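Local coordinates for muscarinic toxin-like protein 3 homolog (Ophiophagus hannah, PDB 3HH7), which acts as a homodimeric three-finger neurotoxin of king cobra venom that inhibits nicotinic acetylcholine receptors, at residues C3-S8 with R36-C41; F23-S27 with D61-Q65. The contacts are given in a common frame with arbitrary orientation. Residues are numbered along the deposited sequence.

In the fold
In three-finger toxins a small disulfide-rich core holds long beta loops together, as two contacts illustrate. Interaction 1 lays the start of the first finger (3-8) along segment 36-41 of the outer strand 34-42 in the second; interaction 2 sets the C-terminal tail (61-65) against segment 23-27 of the central strand 23-31. Their centres lie about 8 Å apart and the segments alternate in sequence. The Cys-3 SG to Cys-24 SG disulfide, 2.0 Å, joins them covalently. Tyr-4 N and Arg-39 NE hydrogen-bond to Asn-64 OD1 and Gln-65 O respectively, and Glu-38 OE2 lies 2.6 Å from Tyr-25 OH, a probable hydrogen bond. Both strands are sheet neighbours, so both contacts build on the second finger.

Interaction 1: C3-S8 with R36-C41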
ATOM      1  N   CYS A   3       3.050   0.620  15.274  1.00 10.04           N
ATOM      2  CA  CYS A   3       3.094  -0.222  14.090  1.00  9.63           C
ATOM      3  C   CYS A   3       3.806  -1.517  14.402  1.00  9.47           C
ATOM      4  O   CYS A   3       4.743  -1.535  15.201  1.00  9.93           O
ATOM      5  CB  CYS A   3       3.900   0.481  12.999  1.00  9.77           C
ATOM      6  SG  CYS A   3       3.267   2.067  12.492  1.00  9.56           S
ATOM      7  N   TYR A   4       3.414  -2.591  13.722  1.00  9.23           N
ATOM      8  CA  TYR A   4       4.258  -3.778  13.702  1.00  9.68           C
ATOM      9  C   TYR A   4       5.590  -3.440  13.044  1.00  9.88           C
ATOM     10  O   TYR A   4       5.640  -2.620  12.120  1.00 10.18           O
ATOM     11  CB  TYR A   4       3.596  -4.912  12.935  1.00  9.95           C
ATOM     12  CG  TYR A   4       2.412  -5.504  13.649  1.00 11.26           C
ATOM     13  CD1 TYR A   4       2.592  -6.334  14.753  1.00 12.36           C
ATOM     14  CD2 TYR A   4       1.116  -5.235  13.225  1.00 10.80           C
ATOM     15  CE1 TYR A   4       1.498  -6.890  15.412  1.00 12.09           C
ATOM     16  CE2 TYR A   4       0.027  -5.772  13.884  1.00 11.76           C
ATOM     17  CZ  TYR A   4       0.226  -6.598  14.976  1.00 10.81           C
ATOM     18  OH  TYR A   4      -0.871  -7.136  15.612  1.00 13.55           O
ATOM     19  N   ASN A   5       6.668  -4.063  13.518  1.00 10.10           N
ATOM     20  CA  ASN A   5       7.967  -3.861  12.875  1.00 10.49           C
ATOM     21  C   ASN A   5       8.781  -5.123  12.665  1.00 10.52           C
ATOM     22  O   ASN A   5       9.956  -5.052  12.288  1.00 11.23           O
ATOM     23  CB  ASN A   5       8.784  -2.773  13.595  1.00 10.60           C
ATOM     24  CG  ASN A   5       9.239  -3.193  14.975  1.00 11.92           C
ATOM     25  OD1 ASN A   5       8.659  -4.092  15.580  1.00 12.36           O
ATOM     26  ND2 ASN A   5      10.275  -2.532  15.491  1.00 14.95           N
ATOM     27  N   HIS A   6       8.148  -6.274  12.882  1.00 10.93           N
ATOM     28  CA  HIS A   6       8.829  -7.551  12.684  1.00 11.09           C
ATOM     29  C   HIS A   6       8.994  -7.888  11.206  1.00 11.05           C
ATOM     30  O   HIS A   6       8.148  -7.552  10.369  1.00 11.38           O
ATOM     31  CB  HIS A   6       8.121  -8.688  13.435  1.00 11.55           C
ATOM     32  CG  HIS A   6       6.713  -8.924  13.001  1.00 11.75           C
ATOM     33  ND1 HIS A   6       5.712  -7.995  13.201  1.00 11.51           N
ATOM     34  CD2 HIS A   6       6.125  -9.995  12.416  1.00 11.29           C
ATOM     35  CE1 HIS A   6       4.576  -8.474  12.728  1.00 11.08           C
ATOM     36  NE2 HIS A   6       4.796  -9.687  12.253  1.00 10.97           N
ATOM     37  N   GLN A   7      10.114  -8.534  10.896  1.00 11.56           N
ATOM     38  CA  GLN A   7      10.413  -8.978   9.543  1.00 12.57           C
ATOM     39  C   GLN A   7       9.800 -10.329   9.222  1.00 13.25           C
ATOM     40  O   GLN A   7       9.880 -11.266  10.015  1.00 14.04           O
ATOM     41  CB  GLN A   7      11.921  -9.223   9.375  1.00 12.41           C
ATOM     42  CG  GLN A   7      12.805  -8.018   9.581  1.00 14.17           C
ATOM     43  CD  GLN A   7      14.192  -8.431  10.010  1.00 17.46           C
ATOM     44  OE1 GLN A   7      14.381  -8.928  11.118  1.00 20.41           O
ATOM     45  NE2 GLN A   7      15.167  -8.243   9.135  1.00 18.11           N
ATOM     46  N   SER A   8       9.259 -10.434   8.013  1.00 13.95           N
ATOM     47  CA  SER A   8       8.805 -11.704   7.462  1.00 15.04           C
ATOM     48  C   SER A   8       7.985 -12.511   8.456  1.00 16.12           C
ATOM     49  O   SER A   8       6.936 -12.062   8.917  1.00 16.66           O
ATOM     50  CB  SER A   8       9.998 -12.531   6.977  1.00 15.76           C
ATOM     51  OG  SER A   8      10.777 -11.802   6.044  1.00 14.70           O
ATOM     52  N   ARG A  36      10.291 -11.952   1.223  1.00 10.98           N
ATOM     53  CA  ARG A  36      10.600 -11.252   2.456  1.00 11.12           C
ATOM     54  C   ARG A  36       9.589 -10.164   2.705  1.00 10.61           C
ATOM     55  O   ARG A  36       9.001  -9.639   1.753  1.00 10.15           O
ATOM     56  CB  ARG A  36      12.003 -10.690   2.396  1.00 11.76           C
ATOM     57  CG  ARG A  36      13.038 -11.802   2.315  1.00 13.59           C
ATOM     58  CD  ARG A  36      14.417 -11.262   2.388  1.00 12.75           C
ATOM     59  NE  ARG A  36      14.767 -10.836   3.729  1.00 16.49           N
ATOM     60  CZ  ARG A  36      15.724  -9.951   3.999  1.00 18.15           C
ATOM     61  NH1 ARG A  36      16.415  -9.382   3.012  1.00 18.82           N
ATOM     62  NH2 ARG A  36      15.983  -9.627   5.255  1.00 20.09           N
ATOM     63  N   ILE A  37       9.360  -9.864   3.980  1.00 10.02           N
ATOM     64  CA  ILE A  37       8.424  -8.815   4.380  1.00 10.91           C
ATOM     65  C   ILE A  37       9.130  -7.893   5.349  1.00 10.41           C
ATOM     66  O   ILE A  37       9.816  -8.357   6.259  1.00 10.39           O
ATOM     67  CB  ILE A  37       7.111  -9.367   5.024  1.00 11.45           C
ATOM     68  CG1 ILE A  37       6.377 -10.291   4.052  1.00 12.75           C
ATOM     69  CG2 ILE A  37       6.150  -8.223   5.382  1.00 13.52           C
ATOM     70  CD1 ILE A  37       5.160 -10.954   4.668  1.00 13.00           C
ATOM     71  N   GLU A  38       9.011  -6.592   5.103  1.00  9.92           N
ATOM     72  CA  GLU A  38       9.466  -5.577   6.045  1.00 10.40           C
ATOM     73  C   GLU A  38       8.260  -4.806   6.568  1.00  9.14           C
ATOM     74  O   GLU A  38       7.328  -4.504   5.805  1.00  8.55           O
ATOM     75  CB  GLU A  38      10.424  -4.627   5.346  1.00 11.34           C
ATOM     76  CG  GLU A  38      11.151  -3.641   6.245  1.00 15.82           C
ATOM     77  CD  GLU A  38      12.134  -2.800   5.456  1.00 19.81           C
ATOM     78  OE1 GLU A  38      13.172  -3.349   5.030  1.00 23.48           O
ATOM     79  OE2 GLU A  38      11.865  -1.601   5.233  1.00 22.48           O
ATOM     80  N   ARG A  39       8.267  -4.494   7.866  1.00  8.93           N
ATOM     81  CA  ARG A  39       7.195  -3.727   8.485  1.00  8.77           C
ATOM     82  C   ARG A  39       7.779  -2.640   9.368  1.00  8.84           C
ATOM     83  O   ARG A  39       8.838  -2.814   9.974  1.00  9.14           O
ATOM     84  CB  ARG A  39       6.360  -4.630   9.384  1.00  8.82           C
ATOM     85  CG  ARG A  39       5.677  -5.780   8.680  1.00  8.52           C
ATOM     86  CD  ARG A  39       4.906  -6.567   9.713  1.00 10.61           C
ATOM     87  NE  ARG A  39       4.183  -7.721   9.177  1.00 10.94           N
ATOM     88  CZ  ARG A  39       4.714  -8.922   8.948  1.00 13.61           C
ATOM     89  NH1 ARG A  39       6.018  -9.153   9.147  1.00 12.73           N
ATOM     90  NH2 ARG A  39       3.943  -9.893   8.486  1.00 14.10           N
ATOM     91  N   GLY A  40       7.073  -1.526   9.492  1.00  8.83           N
ATOM     92  CA  GLY A  40       7.478  -0.529  10.457  1.00  8.94           C
ATOM     93  C   GLY A  40       6.791   0.823  10.370  1.00  9.40           C
ATOM     94  O   GLY A  40       5.808   0.999   9.656  1.00  9.48           O
ATOM     95  N   CYS A  41       7.301   1.759  11.160  1.00 10.82           N
ATOM     96  CA  CYS A  41       6.930   3.168  11.083  1.00 11.49           C
ATOM     97  C   CYS A  41       7.606   3.838   9.909  1.00 11.73           C
ATOM     98  O   CYS A  41       8.750   3.516   9.562  1.00 12.02           O
ATOM     99  CB  CYS A  41       7.382   3.894  12.352  1.00 11.74           C
ATOM    100  SG  CYS A  41       6.539   3.407  13.828  1.00 13.60           S
TER
HETATM  101  O   HOH W   1      10.556  -5.473   9.466  1.00 11.13           O
HETATM  102  O   HOH W   2       4.031 -12.759   7.740  1.00 25.06           O
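Side chains can fix a loop to a strand where regular sheet pairing is absent. Segments 3-8 and 36-41 run nearly antiparallel, yet their one direct backbone hydrogen bond joins Ser-8 N to Ile-37 O (2.8 Å); in return Ile-37 N donates to Ser-8 OG (3.2 Å). Arg-39 supplies the main side-chain bonds: its NH1 donates to His-6 O (2.9 Å) and Ser-8 O (3.1 Å). Water 1 bridges Asn-5 O and Arg-39 N, while water 2 links Ser-8 O with Arg-39 NH2. The Arg-39 guanidinium stacks one face flat on the His-6 ring, centres 3.9 Å apart and planes at 7°, and Arg-39 CD makes a CH-pi contact, 3.9 Å from the His-6 ring centroid. Near the disulfide core, Gly-40 CA makes a CA-H...O contact with Tyr-4 O (3.2 Å); a CB here would collide with the preceding carbonyl. The first finger is thus tied to the second largely through one arginine, whose NH1 serves two loop carbonyls while NE bonds Gln-65 O of the C-terminal carboxylate.

Interaction 2: F23-S27 with D61-Q65; sequences FCYKS and DKCNQ
Asn-64 lays its carboxamide against Cys-24, with Asn-64 CG 3.6 Å from Cys-24 CB, and so brings the tail 61-65 onto the extended segment 23-27 (phi/psi -137/158 at Tyr-25, -135/126 at Lys-26). The Asn-64 side chain is a p rotamer with chi2 near -31°, which aims ND2 at the strand: Asn-64 ND2 donates to Tyr-25 O at 2.9 Å, almost linearly (175°). The tail is irregular: Lys-62 takes left-handed phi/psi (61/27), Cys-63 follows at -77/-17 and Asn-64 at -104/36. The closest CA pair across the segments is Lys-26 with Asn-64, 5.6 Å apart. Cys-63 SG rests 3.8 Å from Cys-24 CB, a packing of two disulfides, Cys-24 to Cys-3 and Cys-63 to Cys-58. Lys-26 points its CB toward the tail and, all chi angles t, extends until NZ forms a salt bridge to the C-terminal carboxylate, 2.8 Å from Gln-65 OXT, with a weak second bond to Gln-65 O (3.1 Å). An asparagine directly after the last cysteine is a hallmark of the uPAR/Ly6/toxin fold. Here Asn-64 OD1 also accepts from Tyr-4 N of strand 2-4, so one side chain ties the first finger to the central strand 23-31, itself flanked in the sheet by strands 34-42 and 52-58.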
ATOM      1  N   PHE A  23       3.097   6.979   9.896  1.00 15.05           N
ATOM      2  CA  PHE A  23       2.122   5.918   9.716  1.00 12.57           C
ATOM      3  C   PHE A  23       2.874   4.600   9.593  1.00 11.36           C
ATOM      4  O   PHE A  23       4.100   4.560   9.767  1.00 11.37           O
ATOM      5  CB  PHE A  23       1.240   6.205   8.497  1.00 11.57           C
ATOM      6  CG  PHE A  23       2.005   6.654   7.267  1.00 10.99           C
ATOM      7  CD1 PHE A  23       2.275   8.008   7.049  1.00 11.39           C
ATOM      8  CD2 PHE A  23       2.406   5.733   6.303  1.00 10.56           C
ATOM      9  CE1 PHE A  23       2.940   8.429   5.909  1.00 10.06           C
ATOM     10  CE2 PHE A  23       3.082   6.154   5.161  1.00 10.49           C
ATOM     11  CZ  PHE A  23       3.350   7.505   4.965  1.00 10.39           C
ATOM     12  N   CYS A  24       2.142   3.527   9.329  1.00  9.62           N
ATOM     13  CA  CYS A  24       2.747   2.196   9.240  1.00  8.82           C
ATOM     14  C   CYS A  24       2.884   1.735   7.802  1.00  8.66           C
ATOM     15  O   CYS A  24       2.106   2.140   6.914  1.00  8.50           O
ATOM     16  CB  CYS A  24       1.887   1.172   9.978  1.00  8.96           C
ATOM     17  SG  CYS A  24       1.471   1.620  11.674  1.00  9.61           S
ATOM     18  N   TYR A  25       3.845   0.849   7.572  1.00  7.66           N
ATOM     19  CA  TYR A  25       3.911   0.172   6.282  1.00  8.17           C
ATOM     20  C   TYR A  25       4.206  -1.313   6.420  1.00  7.86           C
ATOM     21  O   TYR A  25       4.771  -1.785   7.427  1.00  7.26           O
ATOM     22  CB  TYR A  25       4.947   0.817   5.353  1.00  9.05           C
ATOM     23  CG  TYR A  25       6.379   0.496   5.730  1.00 10.28           C
ATOM     24  CD1 TYR A  25       7.069  -0.521   5.078  1.00 10.66           C
ATOM     25  CD2 TYR A  25       7.024   1.200   6.744  1.00 10.19           C
ATOM     26  CE1 TYR A  25       8.385  -0.830   5.425  1.00 10.27           C
ATOM     27  CE2 TYR A  25       8.330   0.910   7.111  1.00 10.70           C
ATOM     28  CZ  TYR A  25       9.007  -0.103   6.453  1.00 10.73           C
ATOM     29  OH  TYR A  25      10.305  -0.375   6.845  1.00 13.99           O
ATOM     30  N   LYS A  26       3.832  -2.023   5.371  1.00  7.41           N
ATOM     31  CA  LYS A  26       4.191  -3.414   5.158  1.00  7.53           C
ATOM     32  C   LYS A  26       4.611  -3.538   3.696  1.00  7.89           C
ATOM     33  O   LYS A  26       3.880  -3.143   2.800  1.00  7.20           O
ATOM     34  CB  LYS A  26       3.011  -4.342   5.463  1.00  7.69           C
ATOM     35  CG  LYS A  26       3.328  -5.808   5.362  1.00  8.61           C
ATOM     36  CD  LYS A  26       2.093  -6.615   5.664  1.00  9.81           C
ATOM     37  CE  LYS A  26       2.430  -8.071   5.836  1.00  9.28           C
ATOM     38  NZ  LYS A  26       1.153  -8.864   5.938  1.00 12.33           N
ATOM     39  N   SER A  27       5.805  -4.069   3.477  1.00  7.43           N
ATOM     40  CA  SER A  27       6.374  -4.201   2.143  1.00  8.66           C
ATOM     41  C   SER A  27       6.785  -5.648   1.923  1.00  7.90           C
ATOM     42  O   SER A  27       7.569  -6.184   2.704  1.00  9.31           O
ATOM     43  CB  SER A  27       7.591  -3.281   2.035  1.00  8.67           C
ATOM     44  OG  SER A  27       8.230  -3.413   0.783  1.00 13.29           O
ATOM     45  N   ASP A  61      -3.396   2.009  14.458  1.00  9.63           N
ATOM     46  CA  ASP A  61      -2.480   1.191  15.239  1.00 10.01           C
ATOM     47  C   ASP A  61      -2.595  -0.276  14.858  1.00  9.55           C
ATOM     48  O   ASP A  61      -3.701  -0.802  14.739  1.00  9.28           O
ATOM     49  CB  ASP A  61      -2.755   1.353  16.732  1.00 10.03           C
ATOM     50  CG  ASP A  61      -2.108   2.593  17.314  1.00 11.87           C
ATOM     51  OD1 ASP A  61      -1.643   3.461  16.543  1.00 11.98           O
ATOM     52  OD2 ASP A  61      -2.089   2.691  18.550  1.00 13.31           O
ATOM     53  N   LYS A  62      -1.441  -0.919  14.640  1.00 10.21           N
ATOM     54  CA  LYS A  62      -1.384  -2.339  14.286  1.00 10.33           C
ATOM     55  C   LYS A  62      -2.090  -2.662  12.974  1.00  9.98           C
ATOM     56  O   LYS A  62      -2.549  -3.775  12.759  1.00 10.73           O
ATOM     57  CB  LYS A  62      -1.912  -3.213  15.438  1.00 11.06           C
ATOM     58  CG  LYS A  62      -0.976  -3.219  16.628  1.00 13.95           C
ATOM     59  CD  LYS A  62      -1.477  -4.172  17.705  1.00 18.85           C
ATOM     60  CE  LYS A  62      -0.372  -4.470  18.705  1.00 22.61           C
ATOM     61  NZ  LYS A  62       0.616  -5.431  18.153  1.00 27.88           N
ATOM     62  N   CYS A  63      -2.164  -1.683  12.077  1.00  8.63           N
ATOM     63  CA  CYS A  63      -2.863  -1.890  10.812  1.00  8.81           C
ATOM     64  C   CYS A  63      -2.051  -2.710   9.798  1.00  8.64           C
ATOM     65  O   CYS A  63      -2.594  -3.215   8.796  1.00  9.57           O
ATOM     66  CB  CYS A  63      -3.268  -0.543  10.198  1.00  8.63           C
ATOM     67  SG  CYS A  63      -1.875   0.551   9.762  1.00  8.77           S
ATOM     68  N   ASN A  64      -0.744  -2.809  10.050  1.00  9.14           N
ATOM     69  CA  ASN A  64       0.206  -3.391   9.088  1.00  8.73           C
ATOM     70  C   ASN A  64       0.680  -4.817   9.423  1.00  9.57           C
ATOM     71  O   ASN A  64       1.831  -5.168   9.162  1.00  9.08           O
ATOM     72  CB  ASN A  64       1.425  -2.465   8.948  1.00  8.51           C
ATOM     73  CG  ASN A  64       2.264  -2.397  10.221  1.00  9.72           C
ATOM     74  OD1 ASN A  64       1.742  -2.526  11.337  1.00  9.81           O
ATOM     75  ND2 ASN A  64       3.575  -2.191  10.060  1.00  8.43           N
ATOM     76  N   GLN A  65      -0.209  -5.638   9.986  1.00  9.10           N
ATOM     77  CA  GLN A  65       0.129  -7.037  10.263  1.00 10.11           C
ATOM     78  C   GLN A  65       0.446  -7.771   8.975  1.00 10.80           C
ATOM     79  O   GLN A  65       1.442  -8.501   8.960  1.00 11.71           O
ATOM     80  CB  GLN A  65      -0.992  -7.751  11.009  1.00 11.01           C
ATOM     81  CG  GLN A  65      -0.523  -9.062  11.603  1.00 12.96           C
ATOM     82  CD  GLN A  65      -1.653  -9.847  12.195  1.00 16.99           C
ATOM     83  OE1 GLN A  65      -2.563 -10.268  11.489  1.00 18.98           O
ATOM     84  NE2 GLN A  65      -1.605 -10.048  13.503  1.00 17.71           N
ATOM     85  OXT GLN A  65      -0.296  -7.634   7.989  1.00 10.93           O
TER